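Local coordinates for protein secondary thiamine-phosphate synthase enzyme (Thermus thermophilus, PDB 2CU5) that is of unproven function, belongs to the UPF0047 (YjbQ) family and may act as a thiamine-phosphate synthase, at residues V9-P12 with F16-I19; D58-L63 with A114-P119; L94-L97 with R102-L105. One frame throughout, in Å; residues are numbered along the deposited sequence.

Contact 1: residues V9-P12 with F16-I19; sequences VPTP and FVNI
Val-17 is the bump of this contact: its two methyls enter the shallow hollow formed by Val-9, Thr-11 and Pro-12. CG1, turned anti to the backbone N (chi1 -177°), comes alongside Val-9, where Val-9 CG1 lies 3.8 Å from Val-17 CG1; the two side chains overlap flank to flank while pointing opposite ways. The other branch fills the end of the hollow at Pro-12, with Val-17 CG2 3.8 Å from Pro-12 CD, and the Thr-11 side chain lies across that of Val-17, CG2 to CG2. Val-9 in turn projects toward Ile-19: Val-9 CG1 lies 3.9 Å from Ile-19 CG2, and the two side chains meet nearly at right angles. Valine suits positions 9 and 17, since its two methyls sit close to the backbone, while Pro-12 supplies a rigid ring wall. An alanine in place of Val-17 would probably open a gap between Val-9 and Pro-12, leaving Pro-12 CD without its apolar partner and Val-9 with Ile-19 alone across the contact. The hydroxyl of Thr-11 turns to Glu-115 and the backbone of Arg-120 instead. The strands run roughly antiparallel (147°), but their axes stay 8.4 Å apart and they belong to different sheets, so their cohesion is apolar and depends on shape, whereas the backbone bonds go to strands 120-128 and 110-115.

Contact 2: residues D58-L63 with A114-P119; sequences DLLGRL and AEFDGP
Leu-63 and Leu-60, on helix 53-66, meet the Phe-116 ring just past the end of strand 110-115, and the contact between the segments is wholly apolar. Leu-63 CD1 is 3.9 Å from Phe-116 CE1 and approaches the ring obliquely. Leu-60 arrives at the ring edge, near its plane, with Leu-60 CD2 4.3 Å from Phe-116 CE1. Flexible, forked leucine ends can fit both places, and a long flat ring can span from loop to helix; the CG of Phe-116 stands anti to the carbonyl carbon (chi1 -52°), which swings the ring across. One ring face carries the backbone O of Ala-114, and Ala-83, Lys-86 and Thr-90 of helix 81-90 also touch the ring. The hydrogen bonds lie within each segment. Asp-117 N gives one of 2.8 Å to Glu-115 OE2, on the anti side of the carboxylate and 34° out of its plane. OE1 forms a salt bridge with Arg-122 and a hydrogen bond with Thr-11, so both oxygens are engaged, which would help hold the carboxylate in place. Asp-58 hydrogen-bonds Ser-81, and Arg-62 forms a salt bridge with Asp-74, both of a second subunit, where Leu-63 also packs on Leu-85; the helix therefore joins intrachain packing to the interface.

Contact 3: residues L94-L97 with R102-L105; sequences LLLL and RLRL
The two segments pair through a single direct backbone hydrogen bond, Arg-104 N to Leu-97 O at 2.8 Å, nearly straight at the hydrogen (175°). The same oxygen receives a CA-H...O contact, with Leu-103 CA 3.4 Å from Leu-97 O. A water extends the pairing: it accepts from Leu-97 N and donates to Arg-104 O (2.8 Å), taking the place of a second direct bond. Leu-96, Leu-103 and Leu-105 gather on one side. Leu-103 CD2 lies 4.1 Å from Leu-96 CB, and Leu-105 CD2 crosses to within 4.2 Å of Leu-96 CD2, so Leu-96 holds both with different parts of its chain. Leucine suits these places because its forked end can extend from the backbone to meet a neighbour: Leu-103 and Leu-105 each do so with CD2. Leu-103 and Leu-96 also touch Val-111 of strand 110-115. Elsewhere Leu-97 CB sits 4.0 Å from Arg-104 CB. Arg-104 lends only the aliphatic start of its chain here: bends at chi2 and chi3 (-60° and -69°) carry the guanidinium away from the strand, as befits a partly exposed site, and the residue also packs on Trp-125 of a second subunit. Together the segments form a short beta hairpin of strands 93-99 and 102-103, whose second arm is the outermost strand, within this chain, of the five-stranded antiparallel sheet.

From the N terminus, contact 1 comes first: strand 5-11 turns back into strand 15-18, closing a short loop that bridges the five-stranded and the three-stranded sheet. Contact 2 opens later, on helix 53-66, and closes only after strand 110-115, joining that helix to the loop that follows this central strand of the three-stranded sheet. Contact 3 opens and closes within this long excursion, as a local hairpin at the far side of the chain, its centre about 23 Å from that of contact 2. None of the loops cross. Contacts 1 and 2 touch directly, through Thr-11 with Glu-115 and Phe-16 with Leu-60, whereas contact 3 shares with contact 1 the five-stranded sheet.

Contact 1: residues V9-P12 with F16-I19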
ATOM      1  N   VAL A   9      -8.487 -16.728  -9.798  1.00 19.46           N
ATOM      2  CA  VAL A   9      -7.156 -17.305  -9.671  1.00 19.33           C
ATOM      3  C   VAL A   9      -6.978 -18.389  -8.617  1.00 19.14           C
ATOM      4  O   VAL A   9      -7.189 -18.146  -7.433  1.00 20.67           O
ATOM      5  CB  VAL A   9      -6.136 -16.176  -9.363  1.00 18.77           C
ATOM      6  CG1 VAL A   9      -4.721 -16.699  -9.455  1.00 17.75           C
ATOM      7  CG2 VAL A   9      -6.343 -15.013 -10.327  1.00 18.92           C
ATOM      8  N   PRO A  10      -6.595 -19.607  -9.036  1.00 20.37           N
ATOM      9  CA  PRO A  10      -6.400 -20.673  -8.046  1.00 19.05           C
ATOM     10  C   PRO A  10      -5.146 -20.344  -7.230  1.00 19.81           C
ATOM     11  O   PRO A  10      -4.141 -19.891  -7.785  1.00 19.10           O
ATOM     12  CB  PRO A  10      -6.209 -21.918  -8.910  1.00 18.80           C
ATOM     13  CG  PRO A  10      -6.995 -21.594 -10.155  1.00 20.36           C
ATOM     14  CD  PRO A  10      -6.607 -20.159 -10.403  1.00 18.67           C
ATOM     15  N   THR A  11      -5.203 -20.569  -5.922  1.00 19.33           N
ATOM     16  CA  THR A  11      -4.061 -20.282  -5.058  1.00 19.63           C
ATOM     17  C   THR A  11      -3.727 -21.454  -4.143  1.00 19.97           C
ATOM     18  O   THR A  11      -4.594 -22.263  -3.814  1.00 20.23           O
ATOM     19  CB  THR A  11      -4.338 -19.060  -4.166  1.00 15.61           C
ATOM     20  OG1 THR A  11      -5.476 -19.327  -3.339  1.00 19.45           O
ATOM     21  CG2 THR A  11      -4.619 -17.828  -5.022  1.00 19.28           C
ATOM     22  N   PRO A  12      -2.454 -21.573  -3.737  1.00 20.13           N
ATOM     23  CA  PRO A  12      -2.022 -22.654  -2.845  1.00 20.03           C
ATOM     24  C   PRO A  12      -2.315 -22.239  -1.404  1.00 19.81           C
ATOM     25  O   PRO A  12      -2.905 -21.185  -1.179  1.00 17.87           O
ATOM     26  CB  PRO A  12      -0.529 -22.745  -3.125  1.00 20.14           C
ATOM     27  CG  PRO A  12      -0.164 -21.311  -3.350  1.00 20.72           C
ATOM     28  CD  PRO A  12      -1.291 -20.824  -4.249  1.00 20.24           C
ATOM     29  N   PHE A  16       3.035 -16.686  -3.602  1.00 18.71           N
ATOM     30  CA  PHE A  16       2.872 -15.585  -4.536  1.00 19.17           C
ATOM     31  C   PHE A  16       2.548 -16.182  -5.898  1.00 18.93           C
ATOM     32  O   PHE A  16       3.367 -16.892  -6.489  1.00 19.61           O
ATOM     33  CB  PHE A  16       4.163 -14.773  -4.621  1.00 22.24           C
ATOM     34  CG  PHE A  16       4.436 -13.940  -3.404  1.00 23.49           C
ATOM     35  CD1 PHE A  16       3.876 -12.673  -3.273  1.00 27.02           C
ATOM     36  CD2 PHE A  16       5.242 -14.424  -2.380  1.00 27.55           C
ATOM     37  CE1 PHE A  16       4.115 -11.896  -2.137  1.00 26.91           C
ATOM     38  CE2 PHE A  16       5.487 -13.651  -1.239  1.00 28.14           C
ATOM     39  CZ  PHE A  16       4.921 -12.387  -1.122  1.00 26.31           C
ATOM     40  N   VAL A  17       1.340 -15.912  -6.380  1.00 18.17           N
ATOM     41  CA  VAL A  17       0.906 -16.425  -7.675  1.00 16.48           C
ATOM     42  C   VAL A  17       1.109 -15.329  -8.711  1.00 15.83           C
ATOM     43  O   VAL A  17       0.564 -14.235  -8.581  1.00 14.86           O
ATOM     44  CB  VAL A  17      -0.586 -16.825  -7.641  1.00 18.58           C
ATOM     45  CG1 VAL A  17      -0.995 -17.430  -8.978  1.00 17.33           C
ATOM     46  CG2 VAL A  17      -0.831 -17.814  -6.514  1.00 17.54           C
ATOM     47  N   ASN A  18       1.900 -15.634  -9.735  1.00 16.48           N
ATOM     48  CA  ASN A  18       2.195 -14.679 -10.799  1.00 16.08           C
ATOM     49  C   ASN A  18       0.973 -14.541 -11.712  1.00 15.12           C
ATOM     50  O   ASN A  18       0.639 -15.462 -12.451  1.00 17.39           O
ATOM     51  CB  ASN A  18       3.394 -15.172 -11.612  1.00 15.47           C
ATOM     52  CG  ASN A  18       3.933 -14.113 -12.552  1.00 13.95           C
ATOM     53  OD1 ASN A  18       3.171 -13.343 -13.132  1.00 16.20           O
ATOM     54  ND2 ASN A  18       5.252 -14.071 -12.707  1.00 16.30           N
ATOM     55  N   ILE A  19       0.313 -13.392 -11.660  1.00 16.55           N
ATOM     56  CA  ILE A  19      -0.881 -13.164 -12.472  1.00 16.95           C
ATOM     57  C   ILE A  19      -0.660 -12.122 -13.563  1.00 17.08           C
ATOM     58  O   ILE A  19      -1.613 -11.604 -14.145  1.00 16.91           O
ATOM     59  CB  ILE A  19      -2.045 -12.691 -11.593  1.00 17.21           C
ATOM     60  CG1 ILE A  19      -1.667 -11.361 -10.926  1.00 14.32           C
ATOM     61  CG2 ILE A  19      -2.381 -13.768 -10.548  1.00 17.86           C
ATOM     62  CD1 ILE A  19      -2.792 -10.698 -10.160  1.00 14.57           C
TER

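Contact 2: residues D58-L63 with A114-P119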
ATOM      1  N   ASP A  58      11.841 -15.902   0.697  1.00 17.79           N
ATOM      2  CA  ASP A  58      12.229 -15.084   1.839  1.00 17.95           C
ATOM      3  C   ASP A  58      11.112 -14.133   2.270  1.00 17.30           C
ATOM      4  O   ASP A  58      10.934 -13.885   3.464  1.00 16.98           O
ATOM      5  CB  ASP A  58      13.505 -14.292   1.528  1.00 18.43           C
ATOM      6  CG  ASP A  58      14.736 -15.179   1.432  1.00 18.51           C
ATOM      7  OD1 ASP A  58      14.616 -16.396   1.675  1.00 18.64           O
ATOM      8  OD2 ASP A  58      15.828 -14.659   1.118  1.00 18.46           O
ATOM      9  N   LEU A  59      10.354 -13.603   1.313  1.00 16.47           N
ATOM     10  CA  LEU A  59       9.260 -12.698   1.655  1.00 15.85           C
ATOM     11  C   LEU A  59       8.227 -13.399   2.532  1.00 15.78           C
ATOM     12  O   LEU A  59       7.801 -12.861   3.559  1.00 16.44           O
ATOM     13  CB  LEU A  59       8.575 -12.162   0.387  1.00 15.57           C
ATOM     14  CG  LEU A  59       9.343 -11.106  -0.413  1.00 19.21           C
ATOM     15  CD1 LEU A  59       8.608 -10.804  -1.727  1.00 18.16           C
ATOM     16  CD2 LEU A  59       9.489  -9.846   0.428  1.00 19.32           C
ATOM     17  N   LEU A  60       7.822 -14.599   2.124  1.00 16.77           N
ATOM     18  CA  LEU A  60       6.840 -15.367   2.878  1.00 16.63           C
ATOM     19  C   LEU A  60       7.392 -15.789   4.240  1.00 16.32           C
ATOM     20  O   LEU A  60       6.675 -15.782   5.243  1.00 15.32           O
ATOM     21  CB  LEU A  60       6.421 -16.611   2.090  1.00 17.62           C
ATOM     22  CG  LEU A  60       5.559 -16.362   0.847  1.00 19.04           C
ATOM     23  CD1 LEU A  60       5.383 -17.652   0.071  1.00 21.94           C
ATOM     24  CD2 LEU A  60       4.211 -15.797   1.269  1.00 19.94           C
ATOM     25  N   GLY A  61       8.662 -16.175   4.259  1.00 16.36           N
ATOM     26  CA  GLY A  61       9.288 -16.588   5.500  1.00 17.43           C
ATOM     27  C   GLY A  61       9.338 -15.440   6.487  1.00 17.49           C
ATOM     28  O   GLY A  61       9.011 -15.602   7.661  1.00 17.79           O
ATOM     29  N   ARG A  62       9.730 -14.266   6.005  1.00 17.74           N
ATOM     30  CA  ARG A  62       9.816 -13.091   6.861  1.00 16.34           C
ATOM     31  C   ARG A  62       8.433 -12.591   7.284  1.00 15.89           C
ATOM     32  O   ARG A  62       8.248 -12.143   8.414  1.00 13.40           O
ATOM     33  CB  ARG A  62      10.597 -11.986   6.148  1.00 13.78           C
ATOM     34  CG  ARG A  62      12.101 -12.255   6.059  1.00 13.95           C
ATOM     35  CD  ARG A  62      12.765 -11.260   5.121  1.00 14.48           C
ATOM     36  NE  ARG A  62      14.224 -11.362   5.060  1.00 13.33           N
ATOM     37  CZ  ARG A  62      15.061 -10.607   5.767  1.00 14.87           C
ATOM     38  NH1 ARG A  62      14.588  -9.692   6.608  1.00 13.22           N
ATOM     39  NH2 ARG A  62      16.373 -10.729   5.594  1.00 12.74           N
ATOM     40  N   LEU A  63       7.458 -12.664   6.384  1.00 14.58           N
ATOM     41  CA  LEU A  63       6.106 -12.227   6.726  1.00 14.97           C
ATOM     42  C   LEU A  63       5.507 -13.111   7.818  1.00 15.54           C
ATOM     43  O   LEU A  63       4.694 -12.655   8.628  1.00 16.88           O
ATOM     44  CB  LEU A  63       5.202 -12.261   5.490  1.00 15.49           C
ATOM     45  CG  LEU A  63       5.364 -11.103   4.509  1.00 14.29           C
ATOM     46  CD1 LEU A  63       4.548 -11.399   3.260  1.00 14.98           C
ATOM     47  CD2 LEU A  63       4.898  -9.799   5.154  1.00 16.82           C
ATOM     48  N   ALA A 114      -0.788 -12.322  -3.666  1.00 17.91           N
ATOM     49  CA  ALA A 114      -0.170 -12.878  -2.470  1.00 16.44           C
ATOM     50  C   ALA A 114      -1.194 -13.602  -1.607  1.00 15.31           C
ATOM     51  O   ALA A 114      -1.951 -12.969  -0.882  1.00 15.82           O
ATOM     52  CB  ALA A 114       0.500 -11.754  -1.672  1.00 14.62           C
ATOM     53  N   GLU A 115      -1.205 -14.930  -1.684  1.00 16.28           N
ATOM     54  CA  GLU A 115      -2.141 -15.738  -0.905  1.00 17.53           C
ATOM     55  C   GLU A 115      -1.577 -16.087   0.470  1.00 17.62           C
ATOM     56  O   GLU A 115      -0.501 -16.672   0.569  1.00 18.59           O
ATOM     57  CB  GLU A 115      -2.468 -17.039  -1.641  1.00 17.29           C
ATOM     58  CG  GLU A 115      -3.408 -17.940  -0.857  1.00 17.16           C
ATOM     59  CD  GLU A 115      -4.757 -17.290  -0.609  1.00 17.22           C
ATOM     60  OE1 GLU A 115      -5.664 -17.457  -1.455  1.00 18.59           O
ATOM     61  OE2 GLU A 115      -4.911 -16.599   0.424  1.00 16.02           O
ATOM     62  N   PHE A 116      -2.317 -15.745   1.521  1.00 18.18           N
ATOM     63  CA  PHE A 116      -1.879 -16.033   2.885  1.00 18.86           C
ATOM     64  C   PHE A 116      -2.818 -17.002   3.604  1.00 19.52           C
ATOM     65  O   PHE A 116      -2.530 -17.431   4.720  1.00 19.58           O
ATOM     66  CB  PHE A 116      -1.779 -14.735   3.692  1.00 18.04           C
ATOM     67  CG  PHE A 116      -0.950 -13.668   3.028  1.00 17.31           C
ATOM     68  CD1 PHE A 116       0.390 -13.892   2.735  1.00 16.70           C
ATOM     69  CD2 PHE A 116      -1.513 -12.435   2.705  1.00 16.96           C
ATOM     70  CE1 PHE A 116       1.165 -12.903   2.130  1.00 15.39           C
ATOM     71  CE2 PHE A 116      -0.748 -11.438   2.100  1.00 12.93           C
ATOM     72  CZ  PHE A 116       0.591 -11.673   1.813  1.00 14.04           C
ATOM     73  N   ASP A 117      -3.939 -17.349   2.976  1.00 18.68           N
ATOM     74  CA  ASP A 117      -4.882 -18.272   3.606  1.00 19.30           C
ATOM     75  C   ASP A 117      -5.641 -19.144   2.608  1.00 18.28           C
ATOM     76  O   ASP A 117      -6.870 -19.138   2.576  1.00 18.30           O
ATOM     77  CB  ASP A 117      -5.867 -17.488   4.481  1.00 20.87           C
ATOM     78  CG  ASP A 117      -6.774 -18.395   5.300  1.00 24.51           C
ATOM     79  OD1 ASP A 117      -6.295 -19.448   5.770  1.00 23.82           O
ATOM     80  OD2 ASP A 117      -7.959 -18.053   5.481  1.00 26.75           O
ATOM     81  N   GLY A 118      -4.897 -19.899   1.805  1.00 18.50           N
ATOM     82  CA  GLY A 118      -5.512 -20.768   0.821  1.00 18.55           C
ATOM     83  C   GLY A 118      -5.521 -22.216   1.280  1.00 19.22           C
ATOM     84  O   GLY A 118      -5.404 -22.486   2.475  1.00 18.85           O
ATOM     85  N   PRO A 119      -5.668 -23.176   0.356  1.00 20.05           N
ATOM     86  CA  PRO A 119      -5.823 -22.928  -1.079  1.00 19.72           C
ATOM     87  C   PRO A 119      -7.245 -22.475  -1.380  1.00 19.09           C
ATOM     88  O   PRO A 119      -8.194 -22.937  -0.753  1.00 19.48           O
ATOM     89  CB  PRO A 119      -5.508 -24.289  -1.691  1.00 19.96           C
ATOM     90  CG  PRO A 119      -6.093 -25.228  -0.676  1.00 20.40           C
ATOM     91  CD  PRO A 119      -5.633 -24.625   0.637  1.00 20.88           C
TER

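Contact 3: residues L94-L97 with R102-L105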
ATOM      1  N   LEU A  94      -3.792  -2.357  -6.881  1.00 16.86           N
ATOM      2  CA  LEU A  94      -2.628  -1.905  -7.624  1.00 15.38           C
ATOM      3  C   LEU A  94      -3.120  -1.028  -8.755  1.00 15.94           C
ATOM      4  O   LEU A  94      -4.270  -1.126  -9.163  1.00 16.42           O
ATOM      5  CB  LEU A  94      -1.869  -3.090  -8.221  1.00 15.63           C
ATOM      6  CG  LEU A  94      -1.117  -4.025  -7.271  1.00 16.95           C
ATOM      7  CD1 LEU A  94      -0.534  -5.187  -8.051  1.00 16.93           C
ATOM      8  CD2 LEU A  94      -0.024  -3.230  -6.562  1.00 15.80           C
ATOM      9  N   LEU A  95      -2.239  -0.167  -9.245  1.00 16.29           N
ATOM     10  CA  LEU A  95      -2.553   0.713 -10.361  1.00 15.84           C
ATOM     11  C   LEU A  95      -1.289   0.638 -11.199  1.00 14.83           C
ATOM     12  O   LEU A  95      -0.212   1.026 -10.741  1.00 15.81           O
ATOM     13  CB  LEU A  95      -2.806   2.135  -9.871  1.00 14.66           C
ATOM     14  CG  LEU A  95      -3.259   3.122 -10.951  1.00 16.38           C
ATOM     15  CD1 LEU A  95      -4.544   2.620 -11.596  1.00 16.61           C
ATOM     16  CD2 LEU A  95      -3.457   4.501 -10.332  1.00 17.48           C
ATOM     17  N   LEU A  96      -1.416   0.118 -12.416  1.00 12.42           N
ATOM     18  CA  LEU A  96      -0.261  -0.065 -13.284  1.00 14.51           C
ATOM     19  C   LEU A  96      -0.465   0.463 -14.699  1.00 16.20           C
ATOM     20  O   LEU A  96      -1.594   0.588 -15.171  1.00 16.90           O
ATOM     21  CB  LEU A  96       0.078  -1.556 -13.355  1.00 15.85           C
ATOM     22  CG  LEU A  96       0.317  -2.257 -12.010  1.00 16.10           C
ATOM     23  CD1 LEU A  96       0.096  -3.755 -12.149  1.00 16.90           C
ATOM     24  CD2 LEU A  96       1.729  -1.949 -11.526  1.00 16.27           C
ATOM     25  N   LEU A  97       0.648   0.756 -15.362  1.00 17.00           N
ATOM     26  CA  LEU A  97       0.647   1.256 -16.735  1.00 19.16           C
ATOM     27  C   LEU A  97       0.645   0.088 -17.711  1.00 19.95           C
ATOM     28  O   LEU A  97       1.310  -0.924 -17.481  1.00 19.72           O
ATOM     29  CB  LEU A  97       1.903   2.085 -16.997  1.00 20.02           C
ATOM     30  CG  LEU A  97       2.103   3.369 -16.201  1.00 24.31           C
ATOM     31  CD1 LEU A  97       3.548   3.845 -16.342  1.00 23.41           C
ATOM     32  CD2 LEU A  97       1.134   4.415 -16.698  1.00 24.43           C
ATOM     33  N   ARG A 102       0.039  -4.817 -22.840  1.00 23.67           N
ATOM     34  CA  ARG A 102       1.132  -5.317 -22.019  1.00 23.51           C
ATOM     35  C   ARG A 102       1.482  -4.360 -20.890  1.00 21.45           C
ATOM     36  O   ARG A 102       1.625  -3.157 -21.096  1.00 20.53           O
ATOM     37  CB  ARG A 102       2.363  -5.590 -22.887  1.00 25.77           C
ATOM     38  CG  ARG A 102       2.155  -6.752 -23.856  1.00 32.12           C
ATOM     39  CD  ARG A 102       3.408  -7.062 -24.655  1.00 37.02           C
ATOM     40  NE  ARG A 102       3.211  -8.191 -25.563  1.00 42.09           N
ATOM     41  CZ  ARG A 102       2.355  -8.198 -26.584  1.00 43.32           C
ATOM     42  NH1 ARG A 102       1.603  -7.134 -26.839  1.00 43.44           N
ATOM     43  NH2 ARG A 102       2.252  -9.273 -27.354  1.00 44.35           N
ATOM     44  N   LEU A 103       1.617  -4.910 -19.689  1.00 22.46           N
ATOM     45  CA  LEU A 103       1.950  -4.111 -18.520  1.00 20.12           C
ATOM     46  C   LEU A 103       3.375  -3.580 -18.619  1.00 20.48           C
ATOM     47  O   LEU A 103       4.289  -4.313 -18.989  1.00 21.78           O
ATOM     48  CB  LEU A 103       1.791  -4.958 -17.257  1.00 19.47           C
ATOM     49  CG  LEU A 103       0.353  -5.382 -16.944  1.00 20.51           C
ATOM     50  CD1 LEU A 103       0.345  -6.465 -15.861  1.00 19.70           C
ATOM     51  CD2 LEU A 103      -0.441  -4.167 -16.511  1.00 19.34           C
ATOM     52  N   ARG A 104       3.553  -2.298 -18.303  1.00 21.16           N
ATOM     53  CA  ARG A 104       4.871  -1.663 -18.333  1.00 22.54           C
ATOM     54  C   ARG A 104       5.476  -1.824 -16.945  1.00 21.11           C
ATOM     55  O   ARG A 104       5.046  -1.176 -15.991  1.00 20.51           O
ATOM     56  CB  ARG A 104       4.748  -0.175 -18.671  1.00 25.64           C
ATOM     57  CG  ARG A 104       4.056   0.114 -19.991  1.00 32.07           C
ATOM     58  CD  ARG A 104       4.783  -0.509 -21.182  1.00 37.85           C
ATOM     59  NE  ARG A 104       6.072   0.119 -21.481  1.00 43.52           N
ATOM     60  CZ  ARG A 104       7.230  -0.207 -20.912  1.00 45.96           C
ATOM     61  NH1 ARG A 104       7.287  -1.166 -19.997  1.00 48.32           N
ATOM     62  NH2 ARG A 104       8.343   0.425 -21.268  1.00 47.65           N
ATOM     63  N   LEU A 105       6.476  -2.688 -16.843  1.00 20.70           N
ATOM     64  CA  LEU A 105       7.109  -2.975 -15.563  1.00 20.54           C
ATOM     65  C   LEU A 105       8.624  -2.922 -15.638  1.00 22.02           C
ATOM     66  O   LEU A 105       9.203  -2.929 -16.727  1.00 21.32           O
ATOM     67  CB  LEU A 105       6.689  -4.374 -15.110  1.00 20.54           C
ATOM     68  CG  LEU A 105       5.181  -4.623 -15.061  1.00 19.68           C
ATOM     69  CD1 LEU A 105       4.897  -6.104 -14.860  1.00 19.51           C
ATOM     70  CD2 LEU A 105       4.582  -3.793 -13.935  1.00 21.10           C
TER
HETATM   71  O   HOH W   1       3.258   0.158 -14.272  1.00 17.58           O